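Long-range contacts in putative alpha-N-acetylgalactosaminidase (Bacillus halodurans C-125, PDB 3CC1), which probably hydrolyses terminal alpha-linked N-acetylgalactosamine from glycans, using a TIM-barrel domain followed by a C-terminal beta sandwich: residues Asn40-Tyr45 with Leu331-Gly336; Leu307-His312 with Leu338-Lys343; Leu346-Tyr351 with Ala360-Asn365; Gly366-Ala371 with Leu427-Asp432; Phe384-Val389 with Gln407-Ser412. All coordinates share one frame; numbering follows the deposited sequence.

Interaction 1: residues Asn40-Tyr45 with Leu331-Gly336; sequences NHLKKY and LLTNEG
Just past the end of helix 28-41, the chain turns through a 3-10 segment and meets the short link between helices 326-332 and 335-343, with Tyr45 CA 6.3 Å from Thr333 CA. No direct hydrogen bond joins the two segments. The turn is held by Tyr45 N, which donates to Leu42 O at 2.9 Å. The ring of Tyr45 lies against Thr333. Thr333 CB sits over one face in a CH-pi contact, 3.9 Å from the ring centroid and 16° off its normal. Thr333 CG2 reaches the rim, 3.6 Å from Tyr45 CE2. Thr333 OG1 binds Leu329 O in the preceding helix, which helps fix the side chain's rotation. A water bonds to Thr333 O at 2.7 Å and more loosely to Tyr45 OH. Beside the ring, Leu42 CD2 packs on Leu332 CB at 3.7 Å. An alanine in place of Tyr45 removes the ring over Thr333, and would probably loosen the fit of the turn against the 331-336 link. Asn334 caps the next helix through Ile337 N. The contact joins helices that follow strands 14-17 and 315-317, which are neighbours in the parallel sheet, as expected where a TIM barrel closes.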
# COMPACT_ATOMS: atom_id res chain seq x y z
N ASN A 40 -12.93 39.34 -20.44
CA ASN A 40 -14.34 39.60 -20.69
C ASN A 40 -15.26 38.83 -19.75
O ASN A 40 -16.33 39.30 -19.43
CB ASN A 40 -14.69 39.28 -22.13
CG ASN A 40 -14.17 40.33 -23.11
OD1 ASN A 40 -14.13 41.53 -22.80
ND2 ASN A 40 -13.81 39.91 -24.32
N HIS A 41 -14.88 37.62 -19.33
CA HIS A 41 -15.82 36.76 -18.59
C HIS A 41 -15.36 36.36 -17.19
O HIS A 41 -16.19 35.94 -16.37
CB HIS A 41 -16.06 35.45 -19.36
CG HIS A 41 -16.63 35.63 -20.72
ND1 HIS A 41 -15.87 35.51 -21.86
CD2 HIS A 41 -17.87 35.98 -21.12
CE1 HIS A 41 -16.63 35.76 -22.92
NE2 HIS A 41 -17.84 36.06 -22.49
N LEU A 42 -14.07 36.46 -16.92
CA LEU A 42 -13.50 35.79 -15.75
C LEU A 42 -12.77 36.72 -14.76
O LEU A 42 -12.67 36.43 -13.58
CB LEU A 42 -12.55 34.67 -16.22
CG LEU A 42 -13.11 33.50 -17.05
CD1 LEU A 42 -11.97 32.53 -17.48
CD2 LEU A 42 -14.23 32.74 -16.30
N LYS A 43 -12.27 37.85 -15.26
CA LYS A 43 -11.41 38.73 -14.50
C LYS A 43 -12.12 39.14 -13.20
O LYS A 43 -11.53 39.21 -12.13
CB LYS A 43 -11.06 39.97 -15.35
CG LYS A 43 -10.20 40.98 -14.66
CD LYS A 43 -9.68 42.04 -15.64
CE LYS A 43 -10.80 42.92 -16.20
NZ LYS A 43 -10.27 43.91 -17.20
N LYS A 44 -13.40 39.38 -13.30
CA LYS A 44 -14.14 39.92 -12.16
C LYS A 44 -14.25 38.88 -11.02
O LYS A 44 -14.53 39.22 -9.88
CB LYS A 44 -15.52 40.41 -12.60
CG LYS A 44 -16.51 39.31 -12.97
CD LYS A 44 -17.95 39.85 -13.15
CE LYS A 44 -18.79 39.58 -11.89
NZ LYS A 44 -20.25 39.96 -11.98
N TYR A 45 -13.99 37.63 -11.32
CA TYR A 45 -14.08 36.54 -10.32
C TYR A 45 -12.72 36.19 -9.73
O TYR A 45 -12.64 35.33 -8.87
CB TYR A 45 -14.68 35.28 -10.93
CG TYR A 45 -16.10 35.47 -11.33
CD1 TYR A 45 -17.11 35.41 -10.39
CD2 TYR A 45 -16.43 35.74 -12.63
CE1 TYR A 45 -18.41 35.62 -10.74
CE2 TYR A 45 -17.71 35.94 -13.00
CZ TYR A 45 -18.69 35.89 -12.04
OH TYR A 45 -19.98 36.09 -12.44
N LEU A 331 -18.41 26.43 -14.03
CA LEU A 331 -17.40 25.92 -13.09
C LEU A 331 -16.40 26.97 -12.64
O LEU A 331 -15.72 26.81 -11.61
CB LEU A 331 -16.59 24.76 -13.69
CG LEU A 331 -17.21 23.42 -14.02
CD1 LEU A 331 -16.09 22.41 -14.40
CD2 LEU A 331 -18.02 22.84 -12.94
N LEU A 332 -16.27 28.04 -13.44
CA LEU A 332 -15.23 29.06 -13.23
C LEU A 332 -15.72 30.31 -12.54
O LEU A 332 -14.93 31.16 -12.12
CB LEU A 332 -14.60 29.45 -14.57
CG LEU A 332 -14.05 28.29 -15.43
CD1 LEU A 332 -13.34 28.82 -16.70
CD2 LEU A 332 -13.16 27.40 -14.61
N THR A 333 -17.03 30.42 -12.41
CA THR A 333 -17.67 31.67 -11.98
C THR A 333 -18.56 31.47 -10.76
O THR A 333 -19.43 32.27 -10.48
CB THR A 333 -18.48 32.27 -13.15
OG1 THR A 333 -19.45 31.30 -13.58
CG2 THR A 333 -17.52 32.65 -14.32
N ASN A 334 -18.34 30.39 -10.04
CA ASN A 334 -19.05 30.16 -8.78
C ASN A 334 -18.28 30.79 -7.61
O ASN A 334 -17.23 30.29 -7.18
CB ASN A 334 -19.26 28.66 -8.54
CG ASN A 334 -20.16 28.39 -7.35
OD1 ASN A 334 -19.88 28.84 -6.26
ND2 ASN A 334 -21.24 27.66 -7.57
N GLU A 335 -18.79 31.91 -7.14
CA GLU A 335 -18.05 32.74 -6.19
C GLU A 335 -17.88 32.02 -4.86
O GLU A 335 -16.87 32.19 -4.17
CB GLU A 335 -18.70 34.13 -6.03
N GLY A 336 -18.85 31.19 -4.50
CA GLY A 336 -18.74 30.38 -3.30
C GLY A 336 -17.56 29.43 -3.31
O GLY A 336 -16.82 29.36 -2.35
O HOH W 1 -21.71 33.59 -11.18

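Interaction 2: residues Leu307-His312 with Leu338-Lys343; sequences LWAICH and LSINQK. Unlike the reference sequence in segment 307-312: His312 (reference Arg).
The His312 ring meets helix 335-343 at its edge: Asn341 O lies near the ring plane and accepts from ND1 at 2.7 Å. The donor stands above the carbonyl plane, off the lone pairs. At the other nitrogen, NE2 makes weak hydrogen bonds with Asn347 OD1 and Ser344 O. Acceptors around both nitrogens would probably favour the charged ring. His312 ends helix 298-310 in a Schellman motif, with a positive phi of 68°. Its ring thus leaves the helix end and reaches helix 335-343, the last helix of the TIM-barrel domain. The Asn341 amide has CG anti to the backbone N (chi1 179°). Its ND2 bonds to Ser313 O, and weakly to Trp308 O at 3.3 Å. Its OD1 takes Gln342 NE2 at 2.8 Å, in the plane of both amides. This buried side chain is therefore held at both ends. The helices come very close, with Ala309 CA 4.2 Å from Asn341 CA. The small Ala309 side chain allows this. Ile310 and Ile340 lie side by side, and Ile310 CD1 is 4.1 Å from Ile340 CG2. At the tightest point of the backbones, Asn341 CA sends its hydrogen to Ala309 O across 3.3 Å.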
# COMPACT_ATOMS: atom_id res chain seq x y z
N LEU A 307 -11.64 19.39 -4.41
CA LEU A 307 -10.39 19.09 -3.73
C LEU A 307 -9.37 20.23 -3.90
O LEU A 307 -8.70 20.65 -2.93
CB LEU A 307 -9.79 17.74 -4.23
CG LEU A 307 -8.39 17.43 -3.71
CD1 LEU A 307 -8.44 17.32 -2.18
CD2 LEU A 307 -7.74 16.15 -4.35
N TRP A 308 -9.26 20.72 -5.13
CA TRP A 308 -8.38 21.83 -5.48
C TRP A 308 -8.78 23.08 -4.68
O TRP A 308 -7.94 23.78 -4.17
CB TRP A 308 -8.45 22.19 -6.97
CG TRP A 308 -7.50 21.49 -7.95
CD1 TRP A 308 -6.72 22.10 -8.87
CD2 TRP A 308 -7.28 20.06 -8.13
NE1 TRP A 308 -6.03 21.18 -9.61
CE2 TRP A 308 -6.36 19.92 -9.18
CE3 TRP A 308 -7.76 18.92 -7.50
CZ2 TRP A 308 -5.93 18.69 -9.63
CZ3 TRP A 308 -7.32 17.67 -7.96
CH2 TRP A 308 -6.41 17.57 -9.00
N ALA A 309 -10.06 23.32 -4.58
CA ALA A 309 -10.57 24.47 -3.78
C ALA A 309 -10.21 24.35 -2.30
O ALA A 309 -9.62 25.25 -1.74
CB ALA A 309 -12.10 24.61 -3.93
N ILE A 310 -10.54 23.21 -1.71
CA ILE A 310 -10.45 23.03 -0.26
C ILE A 310 -9.00 22.94 0.20
O ILE A 310 -8.71 23.24 1.35
CB ILE A 310 -11.24 21.78 0.20
CG1 ILE A 310 -11.64 21.89 1.69
CG2 ILE A 310 -10.44 20.49 -0.06
CD1 ILE A 310 -12.98 22.48 1.92
N CYS A 311 -8.07 22.60 -0.69
CA CYS A 311 -6.66 22.56 -0.25
C CYS A 311 -5.80 23.78 -0.69
O CYS A 311 -4.60 23.84 -0.40
CB CYS A 311 -6.02 21.22 -0.60
SG CYS A 311 -5.48 21.09 -2.25
N HIS A 312 -6.43 24.78 -1.31
CA HIS A 312 -5.74 26.01 -1.75
C HIS A 312 -4.75 25.76 -2.90
O HIS A 312 -3.70 26.38 -2.97
CB HIS A 312 -4.98 26.67 -0.60
CG HIS A 312 -5.86 27.31 0.44
ND1 HIS A 312 -6.86 28.20 0.13
CD2 HIS A 312 -5.83 27.24 1.79
CE1 HIS A 312 -7.43 28.63 1.24
NE2 HIS A 312 -6.81 28.08 2.26
N LEU A 338 -14.85 29.61 -5.36
CA LEU A 338 -13.63 30.38 -5.50
C LEU A 338 -13.25 30.99 -4.17
O LEU A 338 -12.08 31.11 -3.82
CB LEU A 338 -13.80 31.48 -6.54
CG LEU A 338 -14.04 31.02 -8.00
CD1 LEU A 338 -14.24 32.27 -8.92
CD2 LEU A 338 -12.92 30.06 -8.45
N SER A 339 -14.26 31.38 -3.42
CA SER A 339 -13.99 31.93 -2.12
C SER A 339 -13.36 30.91 -1.13
O SER A 339 -12.54 31.26 -0.27
CB SER A 339 -15.27 32.54 -1.59
OG SER A 339 -15.07 32.82 -0.23
N ILE A 340 -13.71 29.64 -1.28
CA ILE A 340 -13.04 28.58 -0.48
C ILE A 340 -11.55 28.58 -0.82
O ILE A 340 -10.69 28.65 0.07
CB ILE A 340 -13.69 27.18 -0.68
CG1 ILE A 340 -15.14 27.22 -0.21
CG2 ILE A 340 -12.92 26.10 0.05
CD1 ILE A 340 -16.02 26.11 -0.67
N ASN A 341 -11.24 28.52 -2.12
CA ASN A 341 -9.84 28.46 -2.60
C ASN A 341 -9.05 29.72 -2.22
O ASN A 341 -7.85 29.68 -1.86
CB ASN A 341 -9.82 28.29 -4.11
CG ASN A 341 -8.40 28.25 -4.68
OD1 ASN A 341 -7.88 29.27 -5.15
ND2 ASN A 341 -7.79 27.09 -4.65
N GLN A 342 -9.73 30.86 -2.27
CA GLN A 342 -9.05 32.16 -2.15
C GLN A 342 -9.06 32.77 -0.73
O GLN A 342 -8.22 33.64 -0.41
CB GLN A 342 -9.67 33.19 -3.11
CG GLN A 342 -9.42 32.92 -4.60
CD GLN A 342 -7.97 33.13 -4.98
OE1 GLN A 342 -7.50 34.25 -5.03
NE2 GLN A 342 -7.25 32.04 -5.20
N LYS A 343 -10.02 32.34 0.09
CA LYS A 343 -10.27 32.99 1.38
C LYS A 343 -10.33 32.10 2.62
O LYS A 343 -10.20 32.59 3.74
CB LYS A 343 -11.56 33.81 1.30
CG LYS A 343 -11.51 34.98 0.30
CD LYS A 343 -10.58 36.10 0.79
CE LYS A 343 -10.35 37.21 -0.27
NZ LYS A 343 -9.18 36.93 -1.16

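Interaction 3: residues Leu346-Tyr351 with Ala360-Asn365; sequences LNRFVY and AANGRN
Strands 345-353 and 356-362 form a beta hairpin at the start of the C-terminal sandwich. Within it, Arg348 and Ala360 are an antiparallel hydrogen-bonded pair. Arg348 N gives to Ala360 O at 2.9 Å, and Ala360 N gives back to Arg348 O. Both bonds run nearly along the C=O axes. The Arg348 side chain starts in the crowded position between N and the carbonyl carbon (chi1 67°), then runs extended to NE. This lays the guanidinium over its pair partner, and Ala360 CB sits 4.1 Å above the centre of one face. NH1 has two acceptors at the edge: Leu346 O at 2.7 Å and Asn362 OD1 at 3.1 Å. NH2 adds a weak bond to Asn362 OD1. The guanidinium and the Asn362 amide lie only 22° apart. NE makes a salt bridge with Glu3 of the second subunit. An alanine in place of Arg348 removes the bonds to Asn362 OD1 and the salt bridge to Glu3 of the second subunit, and would probably weaken this part of the interface. Further along, Val350 CG2 packs on Ala360 CB at 3.7 Å. Val350 and Tyr351 then face Ala358 in a classic bulge. Asn347 ND2 touches Ala361 CB and bonds to Ile310 O, at the end of helix 298-310. On its far side, strand 356-362 pairs with strand 368-374, while Val350 makes backbone bonds to the second subunit.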
# COMPACT_ATOMS: atom_id res chain seq x y z
N LEU A 346 -7.67 27.12 7.91
CA LEU A 346 -7.79 25.88 8.69
C LEU A 346 -8.06 24.66 7.80
O LEU A 346 -8.59 23.63 8.22
CB LEU A 346 -8.88 26.06 9.74
CG LEU A 346 -8.56 27.05 10.86
CD1 LEU A 346 -9.79 27.19 11.76
CD2 LEU A 346 -7.28 26.71 11.64
N ASN A 347 -7.67 24.79 6.55
CA ASN A 347 -7.85 23.75 5.52
C ASN A 347 -7.20 22.45 5.93
O ASN A 347 -6.02 22.41 6.25
CB ASN A 347 -7.28 24.23 4.20
CG ASN A 347 -7.85 25.57 3.81
OD1 ASN A 347 -7.50 26.57 4.41
ND2 ASN A 347 -8.79 25.57 2.85
N ARG A 348 -8.00 21.39 5.98
CA ARG A 348 -7.57 20.17 6.65
C ARG A 348 -8.29 18.92 6.18
O ARG A 348 -9.48 18.92 5.81
CB ARG A 348 -7.73 20.30 8.17
CG ARG A 348 -9.17 20.41 8.66
CD ARG A 348 -9.17 20.96 10.08
NE ARG A 348 -10.51 21.15 10.64
CZ ARG A 348 -11.29 22.16 10.37
NH1 ARG A 348 -10.94 23.09 9.51
NH2 ARG A 348 -12.46 22.24 10.96
N PHE A 349 -7.51 17.85 6.17
CA PHE A 349 -7.99 16.50 5.88
C PHE A 349 -8.77 15.98 7.11
O PHE A 349 -8.27 16.09 8.21
CB PHE A 349 -6.78 15.63 5.54
CG PHE A 349 -7.08 14.15 5.44
CD1 PHE A 349 -7.91 13.66 4.48
CD2 PHE A 349 -6.51 13.26 6.30
CE1 PHE A 349 -8.18 12.31 4.40
CE2 PHE A 349 -6.78 11.91 6.21
CZ PHE A 349 -7.64 11.45 5.25
N VAL A 350 -9.99 15.46 6.94
CA VAL A 350 -10.82 15.01 8.08
C VAL A 350 -10.81 13.48 8.25
O VAL A 350 -10.54 12.96 9.34
CB VAL A 350 -12.27 15.59 8.00
CG1 VAL A 350 -13.17 15.00 9.06
CG2 VAL A 350 -12.22 17.12 8.07
N TYR A 351 -11.10 12.75 7.19
CA TYR A 351 -11.11 11.32 7.27
C TYR A 351 -10.99 10.65 5.91
O TYR A 351 -11.27 11.22 4.87
CB TYR A 351 -12.36 10.77 8.04
CG TYR A 351 -13.70 10.81 7.32
CD1 TYR A 351 -13.93 10.05 6.17
CD2 TYR A 351 -14.74 11.53 7.82
CE1 TYR A 351 -15.14 10.08 5.51
CE2 TYR A 351 -16.00 11.54 7.19
CZ TYR A 351 -16.19 10.79 6.04
OH TYR A 351 -17.41 10.75 5.42
N ALA A 360 -12.19 19.65 5.25
CA ALA A 360 -12.90 20.81 5.79
C ALA A 360 -12.07 22.09 5.77
O ALA A 360 -10.82 22.09 5.67
CB ALA A 360 -13.39 20.50 7.22
N ALA A 361 -12.78 23.20 5.88
CA ALA A 361 -12.17 24.50 6.07
C ALA A 361 -13.15 25.46 6.73
O ALA A 361 -14.34 25.17 6.86
CB ALA A 361 -11.63 25.11 4.73
N ASN A 362 -12.62 26.60 7.13
CA ASN A 362 -13.39 27.61 7.80
C ASN A 362 -13.37 28.90 7.01
O ASN A 362 -12.34 29.31 6.47
CB ASN A 362 -12.88 27.84 9.22
CG ASN A 362 -13.23 26.67 10.14
OD1 ASN A 362 -12.69 25.59 10.02
ND2 ASN A 362 -14.15 26.88 11.00
N GLY A 363 -14.54 29.52 6.93
CA GLY A 363 -14.69 30.80 6.28
C GLY A 363 -14.47 31.89 7.30
O GLY A 363 -14.20 31.62 8.46
N ARG A 364 -14.57 33.12 6.86
CA ARG A 364 -14.13 34.24 7.66
C ARG A 364 -15.38 35.00 8.06
O ARG A 364 -15.31 36.12 8.48
CB ARG A 364 -13.14 35.14 6.89
CG ARG A 364 -11.71 34.49 6.62
CD ARG A 364 -10.75 34.54 7.88
N ASN A 365 -16.51 34.34 7.89
CA ASN A 365 -17.84 34.96 8.11
C ASN A 365 -18.69 34.03 8.97
O ASN A 365 -19.90 33.93 8.77
CB ASN A 365 -18.55 35.19 6.76
CG ASN A 365 -18.46 36.65 6.26
OD1 ASN A 365 -18.65 37.60 7.03
ND2 ASN A 365 -18.21 36.82 4.97

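Interaction 4: residues Gly366-Ala371 with Leu427-Asp432; sequences GEAYVA and LKLSPD
Ala368 O is gripped by two hydrogens. Leu429 N gives a hydrogen bond of 2.8 Å that is almost straight (176°), though the donor stands above the carbonyl plane. Lys428 CA adds a CH...O contact at 3.4 Å. Leu429 O returns the link by accepting from Ala368 N at 3.0 Å. Val370 and Leu427 form a second hydrogen-bonded pair, in which Val370 O takes Leu427 N at 2.8 Å. Between these lies the non-hydrogen-bonded pair of Tyr369 and Lys428. This is antiparallel pairing of strands 368-374 and 424-431, in the middle of the larger sheet of the C-terminal beta sandwich. On the face of Tyr369 and Lys428, the two side chains run side by side. Lys428 CG is 3.9 Å from Tyr369 CE1. Tyr369 OH donates to the anti lone pair of Glu367 OE2 over a short 2.5 Å. Glu367 reaches it by a bend at chi2 (-86°). Lys428 leaves with CG anti to the backbone N and bends at chi3 (83°). Its NZ then bonds to O22 of the bound polyethylene glycol, probably from the crystallisation liquor. Glu367, Tyr369, Lys428 and Ser430 line that pocket with Gly336 and Phe398. The opposite face is apolar: Val370 CG2 packs 4.0 Å from Leu429 CD1, and both residues lean on Phe384.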
# COMPACT_ATOMS: atom_id res chain seq x y z
N GLY A 366 -18.06 33.31 9.89
CA GLY A 366 -18.78 32.43 10.81
C GLY A 366 -19.14 31.07 10.23
O GLY A 366 -19.70 30.23 10.91
N GLU A 367 -18.80 30.84 8.97
CA GLU A 367 -19.15 29.60 8.30
C GLU A 367 -17.98 28.62 8.19
O GLU A 367 -16.82 28.97 8.33
CB GLU A 367 -19.75 29.89 6.90
CG GLU A 367 -18.75 30.03 5.74
CD GLU A 367 -18.17 31.43 5.56
OE1 GLU A 367 -18.12 32.19 6.55
OE2 GLU A 367 -17.73 31.75 4.42
N ALA A 368 -18.34 27.37 7.98
CA ALA A 368 -17.38 26.33 7.67
C ALA A 368 -17.79 25.61 6.38
O ALA A 368 -18.87 25.84 5.82
CB ALA A 368 -17.27 25.37 8.83
N TYR A 369 -16.86 24.81 5.88
CA TYR A 369 -17.01 24.08 4.63
C TYR A 369 -16.55 22.66 4.84
O TYR A 369 -15.54 22.43 5.53
CB TYR A 369 -16.18 24.72 3.52
CG TYR A 369 -16.56 26.14 3.27
CD1 TYR A 369 -17.68 26.43 2.50
CD2 TYR A 369 -15.85 27.17 3.82
CE1 TYR A 369 -18.05 27.68 2.28
CE2 TYR A 369 -16.21 28.46 3.59
CZ TYR A 369 -17.33 28.70 2.82
OH TYR A 369 -17.76 29.98 2.59
N VAL A 370 -17.33 21.72 4.30
CA VAL A 370 -16.97 20.33 4.30
C VAL A 370 -17.11 19.76 2.88
O VAL A 370 -18.14 19.91 2.23
CB VAL A 370 -17.83 19.50 5.33
CG1 VAL A 370 -17.58 18.01 5.18
CG2 VAL A 370 -17.55 19.97 6.78
N ALA A 371 -16.05 19.11 2.42
CA ALA A 371 -16.05 18.41 1.15
C ALA A 371 -16.10 16.89 1.43
O ALA A 371 -15.21 16.33 2.10
CB ALA A 371 -14.80 18.80 0.31
N LEU A 427 -20.22 21.26 0.99
CA LEU A 427 -21.20 21.82 1.91
C LEU A 427 -20.68 23.10 2.55
O LEU A 427 -19.48 23.23 2.86
CB LEU A 427 -21.55 20.83 3.02
CG LEU A 427 -22.01 19.42 2.65
CD1 LEU A 427 -21.89 18.49 3.82
CD2 LEU A 427 -23.46 19.45 2.17
N LYS A 428 -21.60 24.05 2.70
CA LYS A 428 -21.40 25.18 3.62
C LYS A 428 -22.22 24.94 4.86
O LYS A 428 -23.40 24.62 4.78
CB LYS A 428 -21.82 26.51 2.98
CG LYS A 428 -21.64 27.72 3.92
CD LYS A 428 -21.76 29.04 3.20
CE LYS A 428 -23.18 29.51 3.02
NZ LYS A 428 -23.19 30.81 2.24
N LEU A 429 -21.57 25.11 6.01
CA LEU A 429 -22.21 24.97 7.29
C LEU A 429 -22.32 26.36 7.87
O LEU A 429 -21.30 26.97 8.20
CB LEU A 429 -21.36 24.11 8.23
CG LEU A 429 -21.23 22.61 8.03
CD1 LEU A 429 -20.84 22.30 6.63
CD2 LEU A 429 -20.23 22.02 8.99
N SER A 430 -23.53 26.89 7.98
CA SER A 430 -23.67 28.19 8.63
C SER A 430 -24.43 28.09 9.93
O SER A 430 -25.15 27.13 10.17
CB SER A 430 -24.25 29.28 7.69
OG SER A 430 -25.37 28.84 6.97
N PRO A 431 -24.24 29.07 10.80
CA PRO A 431 -24.90 29.06 12.07
C PRO A 431 -26.41 28.97 11.91
O PRO A 431 -27.00 29.55 11.00
CB PRO A 431 -24.49 30.38 12.72
CG PRO A 431 -23.62 31.10 11.77
CD PRO A 431 -23.46 30.30 10.55
N ASP A 432 -27.00 28.20 12.79
CA ASP A 432 -28.42 28.01 12.79
C ASP A 432 -29.07 29.34 13.09
O ASP A 432 -28.72 30.02 14.06
CB ASP A 432 -28.83 27.04 13.86
CG ASP A 432 -30.25 26.59 13.72
OD1 ASP A 432 -30.67 26.33 12.57
OD2 ASP A 432 -30.90 26.46 14.79

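Interaction 5: residues Phe384-Val389 with Gln407-Ser412; sequences FRLDMV and QSLAPS
Leu386 and Leu409 carry this contact, with Pro411 adding a smaller share. The two leucines run antiparallel, side against side. Leu386 CG comes within 4.0 Å of Leu409 CD2. The tip of Leu386 goes further, and CD1 touches Leu409 O at 3.4 Å. Leu409 has CG anti to the backbone N (chi1 -177°), which carries CD2 to the Phe384 ring, 3.6 Å from CE2. Pro411 offers CD to Leu386 CD1 at 4.2 Å. Leu386 opens a 3-10 turn after strand 380-384, and Leu409 ends strand 404-409, an outer strand of the larger sheet. Phe384 pairs with Phe415 in the other layer, so the leucines fill the space between the layers of the beta sandwich. Two waters serve the polar atoms. One accepts from Leu386 N at 2.8 Å and donates to Ala410 O. Another donates to Asp387 OD2 and, at 2.6 Å, to Pro411 O. Arg385 holds the Asp387 carboxylate side-on through NE and NH2, both in a salt bridge.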
# COMPACT_ATOMS: atom_id res chain seq x y z
N PHE A 384 -21.20 12.46 8.02
CA PHE A 384 -20.50 13.55 8.61
C PHE A 384 -21.18 13.97 9.90
O PHE A 384 -22.41 13.93 10.00
CB PHE A 384 -20.39 14.67 7.54
CG PHE A 384 -20.30 16.00 8.11
CD1 PHE A 384 -19.14 16.43 8.65
CD2 PHE A 384 -21.38 16.82 8.08
CE1 PHE A 384 -19.07 17.67 9.22
CE2 PHE A 384 -21.33 18.04 8.64
CZ PHE A 384 -20.18 18.46 9.23
N ARG A 385 -20.37 14.33 10.90
CA ARG A 385 -20.87 14.89 12.17
C ARG A 385 -20.14 16.16 12.51
O ARG A 385 -18.96 16.36 12.18
CB ARG A 385 -20.70 13.91 13.34
CG ARG A 385 -21.34 12.56 13.20
CD ARG A 385 -21.01 11.67 14.45
NE ARG A 385 -19.59 11.72 14.73
CZ ARG A 385 -18.66 10.92 14.20
NH1 ARG A 385 -19.00 9.95 13.38
NH2 ARG A 385 -17.39 11.14 14.46
N LEU A 386 -20.84 17.05 13.18
CA LEU A 386 -20.28 18.34 13.57
C LEU A 386 -19.01 18.23 14.43
O LEU A 386 -18.13 19.07 14.37
CB LEU A 386 -21.35 19.21 14.25
CG LEU A 386 -22.47 19.69 13.32
CD1 LEU A 386 -23.62 20.44 14.08
CD2 LEU A 386 -21.92 20.58 12.16
N ASP A 387 -18.93 17.18 15.24
CA ASP A 387 -17.77 16.98 16.13
C ASP A 387 -16.46 16.78 15.36
O ASP A 387 -15.40 16.94 15.90
CB ASP A 387 -17.99 15.85 17.16
CG ASP A 387 -18.45 14.51 16.54
OD1 ASP A 387 -17.67 13.88 15.81
OD2 ASP A 387 -19.60 14.10 16.82
N MSE A 388 -16.55 16.47 14.08
CA MSE A 388 -15.35 16.31 13.25
C MSE A 388 -14.74 17.63 12.83
O MSE A 388 -13.59 17.69 12.37
CB MSE A 388 -15.70 15.58 11.95
CG MSE A 388 -16.20 14.17 12.10
SE MSE A 388 -16.84 13.55 10.35
CE MSE A 388 -17.24 11.78 10.84
N VAL A 389 -15.53 18.70 12.91
CA VAL A 389 -15.09 20.00 12.39
C VAL A 389 -15.14 21.12 13.42
O VAL A 389 -14.97 22.27 13.09
CB VAL A 389 -15.80 20.37 11.07
CG1 VAL A 389 -15.47 19.26 9.97
CG2 VAL A 389 -17.31 20.56 11.27
N GLN A 407 -30.42 20.88 4.65
CA GLN A 407 -31.10 20.63 5.94
C GLN A 407 -30.34 21.24 7.08
O GLN A 407 -29.22 21.71 6.92
CB GLN A 407 -31.14 19.14 6.24
CG GLN A 407 -29.74 18.57 6.39
CD GLN A 407 -29.72 17.08 6.79
OE1 GLN A 407 -29.81 16.21 5.94
NE2 GLN A 407 -29.56 16.81 8.08
N SER A 408 -30.94 21.17 8.26
CA SER A 408 -30.24 21.58 9.45
C SER A 408 -29.57 20.33 10.02
O SER A 408 -29.91 19.20 9.62
CB SER A 408 -31.21 22.23 10.43
OG SER A 408 -31.94 21.24 11.10
N LEU A 409 -28.56 20.50 10.86
CA LEU A 409 -27.86 19.38 11.44
C LEU A 409 -27.45 19.78 12.84
O LEU A 409 -26.81 20.81 13.02
CB LEU A 409 -26.62 19.03 10.60
CG LEU A 409 -25.84 17.80 11.09
CD1 LEU A 409 -26.68 16.51 10.84
CD2 LEU A 409 -24.43 17.75 10.39
N ALA A 410 -27.85 18.95 13.81
CA ALA A 410 -27.59 19.16 15.23
C ALA A 410 -26.36 18.37 15.65
O ALA A 410 -26.00 17.38 14.99
CB ALA A 410 -28.83 18.69 16.07
N PRO A 411 -25.69 18.78 16.73
CA PRO A 411 -24.52 18.00 17.13
C PRO A 411 -24.83 16.49 17.42
O PRO A 411 -23.94 15.62 17.30
CB PRO A 411 -24.07 18.72 18.39
CG PRO A 411 -24.51 20.08 18.21
CD PRO A 411 -25.87 19.96 17.59
N SER A 412 -26.07 16.19 17.78
CA SER A 412 -26.40 14.80 18.11
C SER A 412 -26.72 13.94 16.89
O SER A 412 -27.09 12.78 17.06
CB SER A 412 -27.60 14.75 19.05
OG SER A 412 -28.71 15.43 18.47
O HOH W 2 -23.54 16.41 13.80
O HOH W 3 -21.45 16.17 16.66

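How the interactions relate
From the N terminus, interaction 1 opens first and closes a loop of 285 residues, nearly the whole barrel domain. Interaction 2 opens at 307-312, before that loop is closed, and ends at 338-343. The two therefore cross, and both use helix 335-343. Interaction 3 follows in series as a tight hairpin. It touches interaction 2 and so joins the last barrel helices to the beta sandwich. Interaction 4 closes the sandwich with the last strand, and interaction 5 is nested inside its loop. Strands 356-362 and 368-374 are sheet neighbours, which links interactions 3 and 4. Interactions 3 and 5 also touch the second subunit.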